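Local coordinates for protein deoxyribose-phosphate aldolase (Toxoplasma gondii, PDB 4EIV) that belongs to the deoxyribose-phosphate aldolase family of enzymes and folds into a closed eight-stranded TIM barrel, with two copies in the assembly, at residues F29-A34 and T152-L157; A180-T185 and K266-G271; T198-S203 and I254-P259; M251-I254 and R260-V263. One frame throughout, in Å; residues are numbered along the deposited sequence.

The four contacts run from the axis of a TIM barrel to its helical shell. Contacts 1 and 2 lie inside the barrel, with centres about 5 Å apart, and a salt bridge between E31 and R268 joins them. Contacts 3 and 4 lie on the outside, about 7 Å from each other by their centres and about 17 Å from contact 1. Both use helix 243-257, share I254 and touch the second subunit. Along the chain contact 1 closes before contact 2 opens, and contacts 3 and 4 are nested within the loop that contact 2 closes. Contacts 3 and 4 thus lie on the helix before the last barrel strand, where the shell meets the second subunit.

Contact 1 of 4, residues F29-A34 and T152-L157; sequences FFEVAA and TLKVVL
The carboxylate of E31 is met at its oxygens, not over a face, by K154 NZ. E31 OE2 takes the NZ of K154 on its syn side at 3.0 Å, with the nitrogen 21° out of the carboxylate plane. E31 OE1 is 3.1 Å from the same K154 NZ, but this second bond is weak. The result is a lopsided salt bridge in which one nitrogen reaches both oxygens. The methylene before it is close too: K154 CE lies 3.4 Å from E31 OE1.

The two side chains reach toward each other across the barrel. Their CA atoms are 12.3 Å apart, so both chains are needed to span the gap. E31 runs extended beyond CG. K154 is nearly straight until its last bond, where a bend (chi4 75°) turns NZ onto the carboxylate. F182 and Q184 pack against the K154 chain.

Each polar end has further partners. E31 OE1 also pairs with K235, and E31 OE2 with R268. K154 NZ also bridges to E116 and E118. The E118 carboxylate comes close to that of E31, and K154 NZ is bonded to both.

Both residues are buried, almost at the centre of the chain. Strands 30-34 and 152-156 are four places apart in the eight-stranded order, on opposite walls. A charge network across the middle of a parallel beta barrel is the setting here, within the TIM-barrel fold.

Contact 2 of 4, residues A180-T185 and K266-G271; sequences ADFLQT and KFRVGG
The side chains of F182 and R268 run roughly perpendicular to each other. Their flat groups are tilted as well, with 51° between the ring and guanidinium planes. The ring therefore does not lie flat on the guanidinium. It puts one corner over it: F182 CZ sits 3.8 Å above one guanidinium face of R268, displaced toward the rim. From the ring's side the approach is oblique. The aliphatic start of the arginine joins in, with R268 CG 3.7 Å from F182 CE2.

The same end of the ring reaches the backbone before R268. F182 CZ is 3.7 Å from K266 C and equally 3.7 Å from F267 N, so it rests against the peptide between those residues. The F182 ring leaves its strand at an unusual first torsion (chi1 -101°), off the staggered positions.

R268 bends at chi2 (-72°), which brings one guanidinium face under F182 CZ. Its polar end is held by other groups. R268 NH1 forms salt bridges with E31 and E116, and R268 NE donates to R264 O. These bonds fix the plane that the phenyl corner covers.

Strand 233-237 lies between strands 182-184 and 267-271 in the sheet, so the ring and arginine meet across it inside the barrel. K235 of that strand touches R268, while T152 of strand 152-156 borders F182. F267 points the other way, outward against L250 and M253 of helix 243-257.

Contact 3 of 4, residues T198-S203 and I254-P259; sequences TVHLIS and IFENGP
S203 and N257 make the polar link between the two helices. N257 ND2 donates to S203 OG at 2.9 Å. The bond is nearly straight (175° at the hydrogen), and the hydroxyl oxygen lies in the plane of the N257 amide. S203 CB lies beside the same amide, 3.5 Å from N257 OD1.

A water makes a second link. It donates to S203 O and to N257 OD1, at 2.8 Å from each. Both ends of the asparagine amide are thus tied to S203, which fixes the rotation of the amide. R207 adds a weak hydrogen bond to N257 OD1.

E256 reaches over toward S203 and H200, with its OE1 4.0 Å from S203 CB. E256 OE1 lies at the H200 ring edge, but that approach is doubtful in the model.

The next shell sets these groups. E256 OE2 accepts from Q252. S203 OG donates to V199 O at 2.8 Å, one turn back in helix 196-210. Its first torsion (chi1 -66°) keeps OG beside the backbone nitrogen, where it can reach that carbonyl. S203 N also binds V199 O, from the opposite face of the carbonyl plane.

Helix 243-257 ends here. G258 follows with positive phi, at backbone angles that call for glycine. On the far flank, I254, F255 and P259 pack on R24, Y283 and N28 of the second subunit.

S203 OG acts as donor to its own helix and acceptor from the next. The chemistry implies a directional polar link between neighbouring shell helices through S203 and N257.

Contact 4 of 4, residues M251-I254 and R260-V263; sequences MQMI and RSIV
M253 packs against I262 and S261 along most of its length. Its CB meets I262 CG2 at 3.5 Å. M253 CG follows, 4.0 Å from the same methyl. Bends at chi2 (-70°) and chi3 (-66°) then curl the chain back, and the terminal M253 CE ends 3.6 Å from S261 OG and 4.0 Å from S261 CB. The methionine and I262 lie alongside each other, pointing opposite ways.

The other branch of I262 serves a second neighbour. I262 CD1 lies 3.7 Å from I254 CG1 and 3.8 Å from I254 CD1. One isoleucine thus touches two successive helix residues with two different methyls.

The S261 hydroxyl also comes within 3.4 Å of M253 O, but its hydrogen bond is to G258 O in the turn. The loop after helix 243-257 thereby folds back on the helix's last turns. Inward, M253 reaches I234 and I236 at the barrel wall. Outward, I262 packs on F21 of the second subunit.

The cross-contact is mainly apolar. Van der Waals contact of M253 and I254 with I262 joins helix and loop, while the S261 hydroxyl finds its polar partner just past the helix end.

Contact 1 of 4, residues F29-A34 and T152-L157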
loop_
_atom_site.group_PDB
_atom_site.type_symbol
_atom_site.label_atom_id
_atom_site.label_comp_id
_atom_site.label_asym_id
_atom_site.label_seq_id
_atom_site.Cartn_x
_atom_site.Cartn_y
_atom_site.Cartn_z
ATOM N N PHE A 29 3.111 -9.196 -0.633
ATOM C CA PHE A 29 1.859 -9.941 -0.824
ATOM C C PHE A 29 2.051 -11.450 -0.940
ATOM O O PHE A 29 1.065 -12.198 -0.970
ATOM C CB PHE A 29 1.186 -9.550 -2.150
ATOM C CG PHE A 29 0.902 -8.091 -2.304
ATOM C CD1 PHE A 29 0.451 -7.329 -1.238
ATOM C CD2 PHE A 29 1.026 -7.490 -3.560
ATOM C CE1 PHE A 29 0.168 -5.979 -1.406
ATOM C CE2 PHE A 29 0.730 -6.137 -3.729
ATOM C CZ PHE A 29 0.291 -5.391 -2.644
ATOM N N PHE A 30 3.298 -11.900 -1.001
ATOM C CA PHE A 30 3.562 -13.266 -1.439
ATOM C C PHE A 30 3.420 -14.353 -0.417
ATOM O O PHE A 30 3.849 -14.213 0.730
ATOM C CB PHE A 30 4.976 -13.332 -2.086
ATOM C CG PHE A 30 5.132 -14.370 -3.175
ATOM C CD1 PHE A 30 4.695 -14.097 -4.455
ATOM C CD2 PHE A 30 5.712 -15.598 -2.936
ATOM C CE1 PHE A 30 4.839 -15.013 -5.450
ATOM C CE2 PHE A 30 5.853 -16.532 -3.955
ATOM C CZ PHE A 30 5.400 -16.233 -5.199
ATOM N N GLU A 31 2.818 -15.453 -0.873
ATOM C CA GLU A 31 2.697 -16.682 -0.090
ATOM C C GLU A 31 3.229 -17.801 -0.984
ATOM O O GLU A 31 2.617 -18.154 -1.985
ATOM C CB GLU A 31 1.244 -16.907 0.331
ATOM C CG GLU A 31 0.756 -15.883 1.341
ATOM C CD GLU A 31 -0.692 -16.000 1.704
ATOM O OE1 GLU A 31 -1.481 -16.504 0.899
ATOM O OE2 GLU A 31 -1.054 -15.576 2.823
ATOM N N VAL A 32 4.382 -18.348 -0.616
ATOM C CA VAL A 32 5.032 -19.359 -1.437
ATOM C C VAL A 32 4.493 -20.759 -1.128
ATOM O O VAL A 32 4.247 -21.087 0.022
ATOM C CB VAL A 32 6.576 -19.305 -1.254
ATOM C CG1 VAL A 32 7.011 -19.703 0.158
ATOM C CG2 VAL A 32 7.294 -20.122 -2.336
ATOM N N ALA A 33 4.306 -21.550 -2.173
ATOM C CA ALA A 33 3.803 -22.901 -2.055
ATOM C C ALA A 33 4.902 -23.939 -1.840
ATOM O O ALA A 33 5.926 -23.912 -2.509
ATOM C CB ALA A 33 3.016 -23.263 -3.323
ATOM N N ALA A 34 4.658 -24.868 -0.922
ATOM C CA ALA A 34 5.479 -26.073 -0.741
ATOM C C ALA A 34 4.459 -27.166 -0.370
ATOM O O ALA A 34 4.420 -27.638 0.763
ATOM C CB ALA A 34 6.543 -25.876 0.342
ATOM N N THR A 152 -7.654 -16.538 9.889
ATOM C CA THR A 152 -8.085 -16.394 8.518
ATOM C C THR A 152 -8.301 -17.727 7.823
ATOM O O THR A 152 -7.417 -18.603 7.820
ATOM C CB THR A 152 -7.027 -15.597 7.722
ATOM O OG1 THR A 152 -6.874 -14.287 8.296
ATOM C CG2 THR A 152 -7.394 -15.454 6.250
ATOM N N LEU A 153 -9.484 -17.854 7.224
ATOM C CA LEU A 153 -9.848 -19.007 6.389
ATOM C C LEU A 153 -9.930 -18.562 4.929
ATOM O O LEU A 153 -10.800 -17.740 4.565
ATOM C CB LEU A 153 -11.203 -19.607 6.778
ATOM C CG LEU A 153 -11.722 -20.775 5.926
ATOM C CD1 LEU A 153 -10.755 -21.918 5.899
ATOM C CD2 LEU A 153 -13.098 -21.217 6.435
ATOM N N LYS A 154 -9.013 -19.050 4.107
ATOM C CA LYS A 154 -9.054 -18.841 2.678
ATOM C C LYS A 154 -9.753 -20.051 2.060
ATOM O O LYS A 154 -9.500 -21.190 2.479
ATOM C CB LYS A 154 -7.669 -18.735 2.096
ATOM C CG LYS A 154 -6.733 -17.736 2.777
ATOM C CD LYS A 154 -5.723 -17.291 1.756
ATOM C CE LYS A 154 -4.618 -16.386 2.259
ATOM N NZ LYS A 154 -3.608 -17.148 3.061
ATOM N N VAL A 155 -10.671 -19.815 1.127
ATOM C CA VAL A 155 -11.352 -20.909 0.432
ATOM C C VAL A 155 -10.846 -20.926 -1.017
ATOM O O VAL A 155 -10.924 -19.922 -1.738
ATOM C CB VAL A 155 -12.861 -20.774 0.519
ATOM C CG1 VAL A 155 -13.569 -21.913 -0.186
ATOM C CG2 VAL A 155 -13.287 -20.757 1.979
ATOM N N VAL A 156 -10.325 -22.080 -1.426
ATOM C CA VAL A 156 -9.709 -22.296 -2.714
ATOM C C VAL A 156 -10.806 -22.822 -3.626
ATOM O O VAL A 156 -11.342 -23.913 -3.416
ATOM C CB VAL A 156 -8.515 -23.251 -2.580
ATOM C CG1 VAL A 156 -7.798 -23.340 -3.842
ATOM C CG2 VAL A 156 -7.579 -22.832 -1.465
ATOM N N LEU A 157 -11.081 -22.077 -4.697
ATOM C CA LEU A 157 -12.237 -22.344 -5.541
ATOM C C LEU A 157 -12.013 -23.304 -6.708
ATOM O O LEU A 157 -12.992 -23.780 -7.306
ATOM C CB LEU A 157 -12.763 -21.017 -6.102
ATOM C CG LEU A 157 -13.220 -19.980 -5.087
ATOM C CD1 LEU A 157 -13.678 -18.701 -5.827
ATOM C CD2 LEU A 157 -14.320 -20.503 -4.173
#

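Contact 2 of 4, residues A180-T185 and K266-G271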
loop_
_atom_site.group_PDB
_atom_site.type_symbol
_atom_site.label_atom_id
_atom_site.label_comp_id
_atom_site.label_asym_id
_atom_site.label_seq_id
_atom_site.Cartn_x
_atom_site.Cartn_y
_atom_site.Cartn_z
ATOM N N ALA A 180 -16.136 -17.599 4.233
ATOM C CA ALA A 180 -14.769 -17.365 3.800
ATOM C C ALA A 180 -14.264 -15.978 4.208
ATOM O O ALA A 180 -14.984 -14.991 4.079
ATOM C CB ALA A 180 -14.686 -17.471 2.276
ATOM N N ASP A 181 -13.018 -15.916 4.689
ATOM C CA ASP A 181 -12.331 -14.638 4.893
ATOM C C ASP A 181 -11.561 -14.153 3.661
ATOM O O ASP A 181 -11.230 -12.976 3.574
ATOM C CB ASP A 181 -11.339 -14.761 6.038
ATOM C CG ASP A 181 -12.008 -15.135 7.327
ATOM O OD1 ASP A 181 -12.903 -14.382 7.835
ATOM O OD2 ASP A 181 -11.641 -16.193 7.892
ATOM N N PHE A 182 -11.204 -15.072 2.764
ATOM C CA PHE A 182 -10.483 -14.833 1.521
ATOM C C PHE A 182 -11.012 -15.813 0.487
ATOM O O PHE A 182 -11.309 -16.971 0.813
ATOM C CB PHE A 182 -8.977 -15.144 1.660
ATOM C CG PHE A 182 -8.066 -13.940 1.858
ATOM C CD1 PHE A 182 -7.898 -13.361 3.115
ATOM C CD2 PHE A 182 -7.308 -13.475 0.799
ATOM C CE1 PHE A 182 -7.013 -12.290 3.271
ATOM C CE2 PHE A 182 -6.462 -12.414 0.941
ATOM C CZ PHE A 182 -6.284 -11.847 2.156
ATOM N N LEU A 183 -11.046 -15.375 -0.771
ATOM C CA LEU A 183 -11.294 -16.244 -1.919
ATOM C C LEU A 183 -9.982 -16.395 -2.671
ATOM O O LEU A 183 -9.364 -15.409 -3.064
ATOM C CB LEU A 183 -12.343 -15.666 -2.852
ATOM C CG LEU A 183 -13.722 -15.504 -2.236
ATOM C CD1 LEU A 183 -14.699 -14.922 -3.273
ATOM C CD2 LEU A 183 -14.250 -16.830 -1.665
ATOM N N GLN A 184 -9.531 -17.638 -2.800
ATOM C CA GLN A 184 -8.303 -17.976 -3.461
ATOM C C GLN A 184 -8.685 -18.618 -4.783
ATOM O O GLN A 184 -9.502 -19.534 -4.848
ATOM C CB GLN A 184 -7.473 -18.911 -2.584
ATOM C CG GLN A 184 -6.191 -19.417 -3.253
ATOM C CD GLN A 184 -5.269 -20.174 -2.298
ATOM O OE1 GLN A 184 -5.259 -19.924 -1.095
ATOM N NE2 GLN A 184 -4.513 -21.113 -2.843
ATOM N N THR A 185 -8.059 -18.170 -5.857
ATOM C CA THR A 185 -8.441 -18.620 -7.186
ATOM C C THR A 185 -8.289 -20.111 -7.421
ATOM O O THR A 185 -9.128 -20.732 -8.036
ATOM C CB THR A 185 -7.598 -17.901 -8.288
ATOM O OG1 THR A 185 -6.188 -18.121 -8.077
ATOM C CG2 THR A 185 -7.891 -16.414 -8.326
ATOM N N LYS A 266 -5.885 -7.686 2.712
ATOM C CA LYS A 266 -6.975 -8.122 1.821
ATOM C C LYS A 266 -6.523 -8.620 0.446
ATOM O O LYS A 266 -7.356 -8.834 -0.439
ATOM C CB LYS A 266 -7.981 -7.007 1.630
ATOM C CG LYS A 266 -7.410 -5.742 1.036
ATOM C CD LYS A 266 -8.482 -4.600 0.941
ATOM C CE LYS A 266 -9.043 -4.114 2.287
ATOM N NZ LYS A 266 -10.106 -3.066 2.153
ATOM N N PHE A 267 -5.226 -8.839 0.275
ATOM C CA PHE A 267 -4.674 -9.257 -0.999
ATOM C C PHE A 267 -3.458 -10.109 -0.784
ATOM O O PHE A 267 -2.608 -9.772 0.039
ATOM C CB PHE A 267 -4.310 -8.040 -1.823
ATOM C CG PHE A 267 -3.814 -8.387 -3.169
ATOM C CD1 PHE A 267 -4.629 -9.066 -4.059
ATOM C CD2 PHE A 267 -2.541 -8.037 -3.567
ATOM C CE1 PHE A 267 -4.162 -9.399 -5.319
ATOM C CE2 PHE A 267 -2.067 -8.365 -4.827
ATOM C CZ PHE A 267 -2.898 -9.053 -5.707
ATOM N N ARG A 268 -3.378 -11.221 -1.529
ATOM C CA ARG A 268 -2.224 -12.093 -1.472
ATOM C C ARG A 268 -1.969 -12.614 -2.883
ATOM O O ARG A 268 -2.905 -12.734 -3.700
ATOM C CB ARG A 268 -2.410 -13.298 -0.534
ATOM C CG ARG A 268 -2.797 -12.991 0.868
ATOM C CD ARG A 268 -1.662 -12.369 1.707
ATOM N NE ARG A 268 -2.284 -11.717 2.839
ATOM C CZ ARG A 268 -2.767 -12.330 3.910
ATOM N NH1 ARG A 268 -2.617 -13.632 4.087
ATOM N NH2 ARG A 268 -3.396 -11.629 4.830
ATOM N N VAL A 269 -0.717 -12.944 -3.151
ATOM C CA VAL A 269 -0.328 -13.597 -4.366
ATOM C C VAL A 269 0.311 -14.913 -3.960
ATOM O O VAL A 269 1.278 -14.940 -3.189
ATOM C CB VAL A 269 0.648 -12.764 -5.186
ATOM C CG1 VAL A 269 1.189 -13.541 -6.367
ATOM C CG2 VAL A 269 -0.038 -11.496 -5.645
ATOM N N GLY A 270 -0.247 -16.017 -4.438
ATOM C CA GLY A 270 0.335 -17.341 -4.211
ATOM C C GLY A 270 1.129 -17.771 -5.425
ATOM O O GLY A 270 0.657 -17.681 -6.539
ATOM N N GLY A 271 2.347 -18.236 -5.199
ATOM C CA GLY A 271 3.153 -18.689 -6.305
ATOM C C GLY A 271 4.243 -19.645 -5.880
ATOM O O GLY A 271 4.361 -19.970 -4.704
#

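Contact 3 of 4, residues T198-S203 and I254-P259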
loop_
_atom_site.group_PDB
_atom_site.type_symbol
_atom_site.label_atom_id
_atom_site.label_comp_id
_atom_site.label_asym_id
_atom_site.label_seq_id
_atom_site.Cartn_x
_atom_site.Cartn_y
_atom_site.Cartn_z
ATOM N N THR A 198 -10.884 -15.306 -14.519
ATOM C CA THR A 198 -11.354 -15.747 -13.201
ATOM C C THR A 198 -11.217 -14.669 -12.144
ATOM O O THR A 198 -12.051 -14.577 -11.236
ATOM C CB THR A 198 -10.701 -17.072 -12.745
ATOM O OG1 THR A 198 -9.290 -16.930 -12.517
ATOM C CG2 THR A 198 -10.967 -18.172 -13.733
ATOM N N VAL A 199 -10.159 -13.868 -12.201
ATOM C CA VAL A 199 -10.021 -12.786 -11.221
ATOM C C VAL A 199 -11.171 -11.774 -11.386
ATOM O O VAL A 199 -11.672 -11.232 -10.399
ATOM C CB VAL A 199 -8.621 -12.113 -11.314
ATOM C CG1 VAL A 199 -8.565 -10.801 -10.494
ATOM C CG2 VAL A 199 -7.549 -13.086 -10.866
ATOM N N HIS A 200 -11.568 -11.496 -12.621
ATOM C CA HIS A 200 -12.690 -10.593 -12.862
ATOM C C HIS A 200 -13.997 -11.125 -12.240
ATOM O O HIS A 200 -14.704 -10.404 -11.531
ATOM C CB HIS A 200 -12.825 -10.358 -14.380
ATOM C CG HIS A 200 -13.961 -9.469 -14.759
ATOM N ND1 HIS A 200 -15.024 -9.897 -15.518
ATOM C CD2 HIS A 200 -14.222 -8.183 -14.435
ATOM C CE1 HIS A 200 -15.870 -8.899 -15.685
ATOM N NE2 HIS A 200 -15.409 -7.846 -15.040
ATOM N N LEU A 201 -14.281 -12.411 -12.448
ATOM C CA LEU A 201 -15.478 -13.011 -11.878
ATOM C C LEU A 201 -15.491 -13.012 -10.366
ATOM O O LEU A 201 -16.509 -12.732 -9.739
ATOM C CB LEU A 201 -15.683 -14.434 -12.419
ATOM C CG LEU A 201 -16.026 -14.558 -13.895
ATOM C CD1 LEU A 201 -16.334 -16.017 -14.192
ATOM C CD2 LEU A 201 -17.214 -13.666 -14.253
ATOM N N ILE A 202 -14.348 -13.360 -9.780
ATOM C CA ILE A 202 -14.234 -13.364 -8.341
ATOM C C ILE A 202 -14.424 -11.946 -7.775
ATOM O O ILE A 202 -15.087 -11.754 -6.750
ATOM C CB ILE A 202 -12.897 -14.007 -7.912
ATOM C CG1 ILE A 202 -12.955 -15.502 -8.237
ATOM C CG2 ILE A 202 -12.657 -13.808 -6.413
ATOM C CD1 ILE A 202 -11.624 -16.237 -8.124
ATOM N N SER A 203 -13.835 -10.957 -8.434
ATOM C CA SER A 203 -13.968 -9.569 -8.022
ATOM C C SER A 203 -15.409 -9.105 -8.045
ATOM O O SER A 203 -15.850 -8.445 -7.111
ATOM C CB SER A 203 -13.112 -8.669 -8.906
ATOM O OG SER A 203 -11.729 -8.942 -8.728
ATOM N N ILE A 254 -5.986 -2.951 -9.318
ATOM C CA ILE A 254 -6.193 -1.502 -9.116
ATOM C C ILE A 254 -7.369 -0.984 -9.940
ATOM O O ILE A 254 -8.239 -0.258 -9.437
ATOM C CB ILE A 254 -4.948 -0.682 -9.444
ATOM C CG1 ILE A 254 -3.817 -1.020 -8.481
ATOM C CG2 ILE A 254 -5.270 0.817 -9.426
ATOM C CD1 ILE A 254 -2.451 -0.516 -8.928
ATOM N N PHE A 255 -7.417 -1.387 -11.209
ATOM C CA PHE A 255 -8.458 -0.914 -12.111
ATOM C C PHE A 255 -9.842 -1.399 -11.674
ATOM O O PHE A 255 -10.789 -0.618 -11.640
ATOM C CB PHE A 255 -8.150 -1.334 -13.554
ATOM C CG PHE A 255 -9.072 -0.725 -14.564
ATOM C CD1 PHE A 255 -8.960 0.617 -14.895
ATOM C CD2 PHE A 255 -10.068 -1.483 -15.163
ATOM C CE1 PHE A 255 -9.817 1.195 -15.824
ATOM C CE2 PHE A 255 -10.938 -0.908 -16.100
ATOM C CZ PHE A 255 -10.804 0.430 -16.424
ATOM N N GLU A 256 -9.962 -2.688 -11.359
ATOM C CA GLU A 256 -11.271 -3.241 -11.015
ATOM C C GLU A 256 -11.695 -3.023 -9.574
ATOM O O GLU A 256 -12.866 -2.775 -9.320
ATOM C CB GLU A 256 -11.338 -4.733 -11.313
ATOM C CG GLU A 256 -11.054 -5.077 -12.767
ATOM C CD GLU A 256 -11.525 -6.475 -13.120
ATOM O OE1 GLU A 256 -12.507 -6.938 -12.499
ATOM O OE2 GLU A 256 -10.942 -7.088 -14.039
ATOM N N ASN A 257 -10.746 -3.117 -8.648
ATOM C CA ASN A 257 -11.058 -3.060 -7.218
ATOM C C ASN A 257 -10.529 -1.855 -6.472
ATOM O O ASN A 257 -10.811 -1.709 -5.288
ATOM C CB ASN A 257 -10.549 -4.355 -6.586
ATOM C CG ASN A 257 -11.215 -5.575 -7.194
ATOM O OD1 ASN A 257 -12.445 -5.577 -7.365
ATOM N ND2 ASN A 257 -10.425 -6.603 -7.543
ATOM N N GLY A 258 -9.781 -0.997 -7.152
ATOM C CA GLY A 258 -9.267 0.223 -6.553
ATOM C C GLY A 258 -7.872 0.099 -5.973
ATOM O O GLY A 258 -7.439 -0.989 -5.587
ATOM N N PRO A 259 -7.156 1.230 -5.858
ATOM C CA PRO A 259 -5.817 1.185 -5.297
ATOM C C PRO A 259 -5.752 0.649 -3.876
ATOM O O PRO A 259 -4.763 0.004 -3.495
ATOM C CB PRO A 259 -5.347 2.653 -5.382
ATOM C CG PRO A 259 -6.565 3.447 -5.585
ATOM C CD PRO A 259 -7.534 2.584 -6.293
HETATM O O HOH W 1 -14.112 -6.955 -5.585
#

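Contact 4 of 4, residues M251-I254 and R260-V263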
loop_
_atom_site.group_PDB
_atom_site.type_symbol
_atom_site.label_atom_id
_atom_site.label_comp_id
_atom_site.label_asym_id
_atom_site.label_seq_id
_atom_site.Cartn_x
_atom_site.Cartn_y
_atom_site.Cartn_z
ATOM N N MET A 251 -2.182 -4.485 -11.856
ATOM C CA MET A 251 -2.923 -3.481 -12.609
ATOM C C MET A 251 -4.399 -3.811 -12.707
ATOM O O MET A 251 -5.250 -2.918 -12.576
ATOM C CB MET A 251 -2.325 -3.304 -14.004
ATOM C CG MET A 251 -0.928 -2.722 -13.972
ATOM S SD MET A 251 -0.821 -1.077 -13.227
ATOM C CE MET A 251 -1.383 -0.021 -14.571
ATOM N N GLN A 252 -4.718 -5.087 -12.935
ATOM C CA GLN A 252 -6.113 -5.518 -12.958
ATOM C C GLN A 252 -6.804 -5.230 -11.622
ATOM O O GLN A 252 -7.910 -4.708 -11.599
ATOM C CB GLN A 252 -6.221 -7.013 -13.279
ATOM C CG GLN A 252 -7.654 -7.511 -13.307
ATOM C CD GLN A 252 -7.817 -8.966 -13.699
ATOM O OE1 GLN A 252 -6.859 -9.730 -13.725
ATOM N NE2 GLN A 252 -9.050 -9.354 -14.015
ATOM N N MET A 253 -6.135 -5.556 -10.520
ATOM C CA MET A 253 -6.705 -5.302 -9.204
ATOM C C MET A 253 -6.958 -3.806 -8.977
ATOM O O MET A 253 -8.013 -3.428 -8.493
ATOM C CB MET A 253 -5.772 -5.809 -8.117
ATOM C CG MET A 253 -5.783 -7.294 -7.927
ATOM S SD MET A 253 -7.332 -7.900 -7.188
ATOM C CE MET A 253 -7.372 -7.243 -5.567
ATOM N N ILE A 254 -5.986 -2.951 -9.318
ATOM C CA ILE A 254 -6.193 -1.502 -9.116
ATOM C C ILE A 254 -7.369 -0.984 -9.940
ATOM O O ILE A 254 -8.239 -0.258 -9.437
ATOM C CB ILE A 254 -4.948 -0.682 -9.444
ATOM C CG1 ILE A 254 -3.817 -1.020 -8.481
ATOM C CG2 ILE A 254 -5.270 0.817 -9.426
ATOM C CD1 ILE A 254 -2.451 -0.516 -8.928
ATOM N N ARG A 260 -6.797 0.877 -3.095
ATOM C CA ARG A 260 -6.838 0.386 -1.724
ATOM C C ARG A 260 -7.018 -1.131 -1.617
ATOM O O ARG A 260 -6.888 -1.687 -0.535
ATOM C CB ARG A 260 -7.930 1.105 -0.947
ATOM C CG ARG A 260 -7.666 2.594 -0.774
ATOM C CD ARG A 260 -8.826 3.278 -0.049
ATOM N NE ARG A 260 -8.548 4.692 0.210
ATOM C CZ ARG A 260 -8.645 5.679 -0.687
ATOM N NH1 ARG A 260 -8.366 6.931 -0.320
ATOM N NH2 ARG A 260 -9.007 5.431 -1.953
ATOM N N SER A 261 -7.292 -1.811 -2.726
ATOM C CA SER A 261 -7.484 -3.263 -2.683
ATOM C C SER A 261 -6.194 -4.049 -2.599
ATOM O O SER A 261 -6.230 -5.219 -2.210
ATOM C CB SER A 261 -8.256 -3.750 -3.902
ATOM O OG SER A 261 -7.530 -3.681 -5.103
ATOM N N ILE A 262 -5.065 -3.436 -2.945
ATOM C CA ILE A 262 -3.809 -4.183 -2.913
ATOM C C ILE A 262 -3.002 -3.793 -1.673
ATOM O O ILE A 262 -2.005 -3.064 -1.720
ATOM C CB ILE A 262 -3.024 -4.132 -4.270
ATOM C CG1 ILE A 262 -2.767 -2.693 -4.734
ATOM C CG2 ILE A 262 -3.795 -4.881 -5.368
ATOM C CD1 ILE A 262 -1.729 -2.598 -5.852
ATOM N N VAL A 263 -3.515 -4.278 -0.550
ATOM C CA VAL A 263 -2.880 -4.171 0.761
ATOM C C VAL A 263 -2.896 -5.585 1.351
ATOM O O VAL A 263 -3.833 -6.386 1.096
ATOM C CB VAL A 263 -3.541 -3.128 1.686
ATOM C CG1 VAL A 263 -3.429 -1.742 1.065
ATOM C CG2 VAL A 263 -4.971 -3.473 2.015
#